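Local coordinates for protein 6-phosphogluconate dehydratase (Shewanella oneidensis, PDB 2GP4) that probably catalyses the dehydration of 6-phosphogluconate to 2-keto-3-deoxy-6-phosphogluconate as an iron-sulfur enzyme, captured here in its cluster-free apo form, at residues A[34-39]-A[335-340]; A[467-472]-A[486-491]. All blocks are in the same frame, centred on the assembly; numbering follows the deposited sequence.

Interaction 1 (A[34-39]-A[335-340]); sequences ARSKAS and GIIVNW
R35 reaches from helix 23-51 across the connection 335-340, extended from I336 to N339, and grips the carbonyl of I337 side-on, with two nitrogens on one oxygen: NH2 lies 2.9 Å from I337 O, and NE joins at 3.2 Å on a more bent path. The oxygen sits in the guanidinium plane, while both donors come from the same face of the carbonyl plane. A bend at chi3 (54°) in an otherwise extended chain turns the guanidinium to this edge-on meeting. NH2 also forms a salt bridge with D342 in helix 340-347, so the arginine, long and multiply hydrogen-bonding, suits a place where a backbone carbonyl and a carboxylate can share one guanidinium. The N339 amide group lies over one guanidinium face, offset toward its rim, the two planes 46° apart.

The next residue, S36, offers OG as acceptor to I337 N at 2.7 Å, almost straight (174°), and the same hydroxyl bonds I32 O of its own helix. With this, I337 is held at both its N and its O. The crossing segment leaves helix 322-333 through a Schellman motif, whose C-prime residue is G335 with positive phi, a conformation that favours glycine. S39 OG lies 2.6 Å from G335 O and 2.9 Å from S36 O; its single proton can serve either carbonyl. I337 CD1 packs against the helix, 3.8 Å from R35 O, whereas I336 and V338 point away from 34-39, yet pack on I32 earlier in the same helix and on helix 304-316.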
loop_
_atom_site.group_PDB
_atom_site.type_symbol
_atom_site.label_atom_id
_atom_site.label_comp_id
_atom_site.label_asym_id
_atom_site.label_seq_id
_atom_site.Cartn_x
_atom_site.Cartn_y
_atom_site.Cartn_z
ATOM N N ALA A 34 8.282 -19.009 8.319
ATOM C CA ALA A 34 9.051 -20.151 7.816
ATOM C C ALA A 34 9.855 -19.770 6.587
ATOM O O ALA A 34 11.031 -20.113 6.468
ATOM C CB ALA A 34 8.131 -21.331 7.501
ATOM N N ARG A 35 9.211 -19.046 5.682
ATOM C CA ARG A 35 9.815 -18.687 4.409
ATOM C C ARG A 35 10.886 -17.612 4.577
ATOM O O ARG A 35 11.794 -17.522 3.766
ATOM C CB ARG A 35 8.731 -18.216 3.443
ATOM C CG ARG A 35 9.177 -18.051 2.005
ATOM C CD ARG A 35 7.974 -17.818 1.125
ATOM N NE ARG A 35 7.186 -16.700 1.619
ATOM C CZ ARG A 35 5.859 -16.666 1.665
ATOM N NH1 ARG A 35 5.137 -17.699 1.253
ATOM N NH2 ARG A 35 5.258 -15.591 2.141
ATOM N N SER A 36 10.768 -16.810 5.631
ATOM C CA SER A 36 11.709 -15.724 5.912
ATOM C C SER A 36 12.810 -16.133 6.894
ATOM O O SER A 36 13.720 -15.347 7.168
ATOM C CB SER A 36 10.965 -14.500 6.460
ATOM O OG SER A 36 9.884 -14.129 5.623
ATOM N N LYS A 37 12.723 -17.364 7.398
ATOM C CA LYS A 37 13.633 -17.910 8.420
ATOM C C LYS A 37 15.092 -17.468 8.282
ATOM O O LYS A 37 15.637 -16.848 9.196
ATOM C CB LYS A 37 13.541 -19.446 8.443
ATOM C CG LYS A 37 14.329 -20.142 9.558
ATOM C CD LYS A 37 13.522 -20.268 10.848
ATOM C CE LYS A 37 14.375 -20.813 11.995
ATOM N NZ LYS A 37 15.106 -22.079 11.660
ATOM N N ALA A 38 15.711 -17.790 7.148
ATOM C CA ALA A 38 17.119 -17.482 6.908
ATOM C C ALA A 38 17.371 -15.983 6.742
ATOM O O ALA A 38 18.236 -15.412 7.413
ATOM C CB ALA A 38 17.633 -18.251 5.692
ATOM N N SER A 39 16.605 -15.353 5.852
ATOM C CA SER A 39 16.723 -13.921 5.582
ATOM C C SER A 39 16.497 -13.072 6.830
ATOM O O SER A 39 17.244 -12.124 7.073
ATOM C CB SER A 39 15.759 -13.503 4.472
ATOM O OG SER A 39 14.431 -13.874 4.792
ATOM N N GLY A 335 14.115 -8.475 5.829
ATOM C CA GLY A 335 14.342 -9.919 5.770
ATOM C C GLY A 335 13.079 -10.765 5.747
ATOM O O GLY A 335 13.137 -11.986 5.935
ATOM N N ILE A 336 11.938 -10.122 5.503
ATOM C CA ILE A 336 10.645 -10.796 5.519
ATOM C C ILE A 336 10.096 -10.952 4.105
ATOM O O ILE A 336 9.954 -9.971 3.374
ATOM C CB ILE A 336 9.639 -10.048 6.429
ATOM C CG1 ILE A 336 10.197 -9.962 7.857
ATOM C CG2 ILE A 336 8.285 -10.753 6.433
ATOM C CD1 ILE A 336 9.736 -8.753 8.650
ATOM N N ILE A 337 9.795 -12.193 3.728
ATOM C CA ILE A 337 9.349 -12.502 2.371
ATOM C C ILE A 337 7.845 -12.770 2.323
ATOM O O ILE A 337 7.370 -13.761 2.877
ATOM C CB ILE A 337 10.131 -13.704 1.773
ATOM C CG1 ILE A 337 11.644 -13.513 1.976
ATOM C CG2 ILE A 337 9.759 -13.906 0.294
ATOM C CD1 ILE A 337 12.521 -14.643 1.447
ATOM N N VAL A 338 7.114 -11.875 1.656
ATOM C CA VAL A 338 5.660 -11.974 1.486
ATOM C C VAL A 338 5.307 -12.019 -0.007
ATOM O O VAL A 338 5.854 -11.250 -0.801
ATOM C CB VAL A 338 4.931 -10.762 2.149
ATOM C CG1 VAL A 338 3.434 -10.773 1.846
ATOM C CG2 VAL A 338 5.163 -10.728 3.657
ATOM N N ASN A 339 4.403 -12.918 -0.395
ATOM C CA ASN A 339 3.971 -12.997 -1.797
ATOM C C ASN A 339 2.453 -12.820 -1.990
ATOM O O ASN A 339 1.726 -12.591 -1.027
ATOM C CB ASN A 339 4.509 -14.275 -2.478
ATOM C CG ASN A 339 4.024 -15.571 -1.816
ATOM O OD1 ASN A 339 4.697 -16.605 -1.899
ATOM N ND2 ASN A 339 2.861 -15.527 -1.172
ATOM N N TRP A 340 1.986 -12.931 -3.232
ATOM C CA TRP A 340 0.562 -12.774 -3.543
ATOM C C TRP A 340 -0.335 -13.860 -2.963
ATOM O O TRP A 340 -1.518 -13.626 -2.747
ATOM C CB TRP A 340 0.320 -12.625 -5.052
ATOM C CG TRP A 340 0.778 -11.308 -5.600
ATOM C CD1 TRP A 340 1.011 -10.155 -4.891
ATOM C CD2 TRP A 340 1.031 -10.990 -6.972
ATOM N NE1 TRP A 340 1.404 -9.149 -5.737
ATOM C CE2 TRP A 340 1.421 -9.627 -7.020
ATOM C CE3 TRP A 340 0.975 -11.722 -8.167
ATOM C CZ2 TRP A 340 1.758 -8.987 -8.212
ATOM C CZ3 TRP A 340 1.306 -11.083 -9.352
ATOM C CH2 TRP A 340 1.692 -9.727 -9.366
#

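Interaction 2 (A[467-472]-A[486-491]); sequences PAVVID and LDRDCV
P467 and A468 run parallel to C490 and V491, and two backbone hydrogen bonds bracket A468: V491 N gives to P467 O, and V469 N gives to V491 O, each at 2.9 Å. Two CA-H...O contacts accompany them, C490 CA to P467 O and A468 CA to V491 O. P467 takes part through its carbonyl; with no N-H to give, it sets its ring against the D489 carbonyl, CG 3.6 Å from D489 O.

A468 and V491 put their side chains on one face of the sheet, where both meet I564 of strand 563-567; the small methyl and the branched valine suit a buried face. V469 points to the other face and does most of the apolar work there. With CG1 anti to the backbone N (chi1 169°), its two methyls divide the partners: CG1 meets L486 CD2 at 3.7 Å, and CG2 lies 4.0 Å from C490 CB. This is a beta-alpha-beta unit, strand 463-471, helix 477-482 and strand 490-494, and the helix lies over the V469 face, with L480 touching V469 and L477 touching L486. Leucine at 486 thus brings the loop after the helix into the same apolar layer.

At the outer end of that layer R488 folds back at chi2 (84°), and NH2 approaches V469 CG2 obliquely, at 3.7 Å. Its NE bonds to A485 O, which tethers the exposed side chain to the turn while its guanidinium end lies beside V469 and P467. D489 directs its carboxylate elsewhere, OD1 accepting from K523 N just ahead of strand 524-528.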
loop_
_atom_site.group_PDB
_atom_site.type_symbol
_atom_site.label_atom_id
_atom_site.label_comp_id
_atom_site.label_asym_id
_atom_site.label_seq_id
_atom_site.Cartn_x
_atom_site.Cartn_y
_atom_site.Cartn_z
ATOM N N PRO A 467 -12.277 -12.482 -26.996
ATOM C CA PRO A 467 -11.135 -12.168 -27.864
ATOM C C PRO A 467 -10.323 -10.963 -27.372
ATOM O O PRO A 467 -10.875 -10.056 -26.735
ATOM C CB PRO A 467 -11.792 -11.863 -29.219
ATOM C CG PRO A 467 -13.239 -11.599 -28.907
ATOM C CD PRO A 467 -13.547 -12.474 -27.750
ATOM N N ALA A 468 -9.026 -10.961 -27.666
ATOM C CA ALA A 468 -8.116 -9.935 -27.157
ATOM C C ALA A 468 -8.063 -8.699 -28.038
ATOM O O ALA A 468 -8.262 -8.777 -29.257
ATOM C CB ALA A 468 -6.716 -10.499 -26.977
ATOM N N VAL A 469 -7.795 -7.563 -27.396
ATOM C CA VAL A 469 -7.544 -6.295 -28.070
ATOM C C VAL A 469 -6.256 -5.698 -27.478
ATOM O O VAL A 469 -6.236 -5.249 -26.332
ATOM C CB VAL A 469 -8.755 -5.324 -27.928
ATOM C CG1 VAL A 469 -8.389 -3.928 -28.403
ATOM C CG2 VAL A 469 -9.967 -5.855 -28.711
ATOM N N VAL A 470 -5.186 -5.711 -28.268
ATOM C CA VAL A 470 -3.842 -5.387 -27.782
ATOM C C VAL A 470 -3.424 -3.959 -28.116
ATOM O O VAL A 470 -3.509 -3.534 -29.266
ATOM C CB VAL A 470 -2.768 -6.379 -28.338
ATOM C CG1 VAL A 470 -1.423 -6.162 -27.656
ATOM C CG2 VAL A 470 -3.211 -7.828 -28.156
ATOM N N ILE A 471 -2.985 -3.226 -27.095
ATOM C CA ILE A 471 -2.339 -1.920 -27.267
ATOM C C ILE A 471 -1.135 -1.804 -26.328
ATOM O O ILE A 471 -1.087 -2.470 -25.297
ATOM C CB ILE A 471 -3.320 -0.733 -27.058
ATOM C CG1 ILE A 471 -4.104 -0.886 -25.750
ATOM C CG2 ILE A 471 -4.277 -0.618 -28.244
ATOM C CD1 ILE A 471 -4.773 0.393 -25.270
ATOM N N ASP A 472 -0.156 -0.975 -26.691
ATOM C CA ASP A 472 1.040 -0.810 -25.859
ATOM C C ASP A 472 1.169 0.594 -25.279
ATOM O O ASP A 472 2.224 0.986 -24.772
ATOM C CB ASP A 472 2.314 -1.244 -26.606
ATOM C CG ASP A 472 2.558 -0.465 -27.891
ATOM O OD1 ASP A 472 1.977 0.626 -28.090
ATOM O OD2 ASP A 472 3.362 -0.953 -28.709
ATOM N N LEU A 486 -14.415 -1.647 -30.019
ATOM C CA LEU A 486 -14.598 -2.220 -28.677
ATOM C C LEU A 486 -16.065 -2.486 -28.323
ATOM O O LEU A 486 -16.366 -2.965 -27.228
ATOM C CB LEU A 486 -13.965 -1.320 -27.611
ATOM C CG LEU A 486 -12.495 -0.911 -27.727
ATOM C CD1 LEU A 486 -12.142 0.065 -26.615
ATOM C CD2 LEU A 486 -11.578 -2.128 -27.695
ATOM N N ASP A 487 -16.973 -2.178 -29.248
ATOM C CA ASP A 487 -18.405 -2.373 -29.027
ATOM C C ASP A 487 -18.789 -3.848 -29.168
ATOM O O ASP A 487 -19.702 -4.204 -29.923
ATOM C CB ASP A 487 -19.224 -1.504 -29.992
ATOM C CG ASP A 487 -19.113 -0.012 -29.691
ATOM O OD1 ASP A 487 -18.584 0.370 -28.618
ATOM O OD2 ASP A 487 -19.566 0.786 -30.544
ATOM N N ARG A 488 -18.070 -4.695 -28.435
ATOM C CA ARG A 488 -18.289 -6.143 -28.397
ATOM C C ARG A 488 -17.591 -6.727 -27.172
ATOM O O ARG A 488 -16.809 -6.038 -26.515
ATOM C CB ARG A 488 -17.799 -6.829 -29.685
ATOM C CG ARG A 488 -16.521 -6.272 -30.306
ATOM C CD ARG A 488 -15.279 -6.853 -29.670
ATOM N NE ARG A 488 -14.052 -6.323 -30.262
ATOM C CZ ARG A 488 -13.306 -6.963 -31.160
ATOM N NH1 ARG A 488 -13.654 -8.169 -31.596
ATOM N NH2 ARG A 488 -12.205 -6.391 -31.625
ATOM N N ASP A 489 -17.889 -7.982 -26.851
ATOM C CA ASP A 489 -17.159 -8.686 -25.805
ATOM C C ASP A 489 -15.682 -8.728 -26.189
ATOM O O ASP A 489 -15.342 -9.103 -27.315
ATOM C CB ASP A 489 -17.694 -10.110 -25.629
ATOM C CG ASP A 489 -19.158 -10.152 -25.208
ATOM O OD1 ASP A 489 -19.786 -9.087 -25.037
ATOM O OD2 ASP A 489 -19.683 -11.269 -25.054
ATOM N N CYS A 490 -14.812 -8.325 -25.265
ATOM C CA CYS A 490 -13.369 -8.306 -25.516
ATOM C C CYS A 490 -12.570 -8.188 -24.219
ATOM O O CYS A 490 -13.072 -7.692 -23.211
ATOM C CB CYS A 490 -12.993 -7.156 -26.461
ATOM S SG CYS A 490 -13.539 -5.530 -25.889
ATOM N N VAL A 491 -11.329 -8.656 -24.249
ATOM C CA VAL A 491 -10.389 -8.363 -23.179
ATOM C C VAL A 491 -9.370 -7.366 -23.726
ATOM O O VAL A 491 -8.606 -7.689 -24.633
ATOM C CB VAL A 491 -9.703 -9.647 -22.634
ATOM C CG1 VAL A 491 -8.670 -9.304 -21.559
ATOM C CG2 VAL A 491 -10.741 -10.616 -22.081
#

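In the fold
Interaction 1 and interaction 2 belong to different parts of the chain and do not touch: their centres are 38 Å apart and their nearest atoms about 16 Å. Interaction 1 joins residues 296 positions apart, fastening the N-terminal helix to the largely helical domain, with its centre about 18 Å from that of the chain. Interaction 2 is local in sequence and lies farther out, about 30 Å from the chain centre, within the mixed sheet of the mainly beta C-terminal domain. P614, E615 and D625, from the C-terminal end of the chain, also come up to 34-39 or 335-340. With the cluster absent, this apo structure does not place either contact relative to the active site.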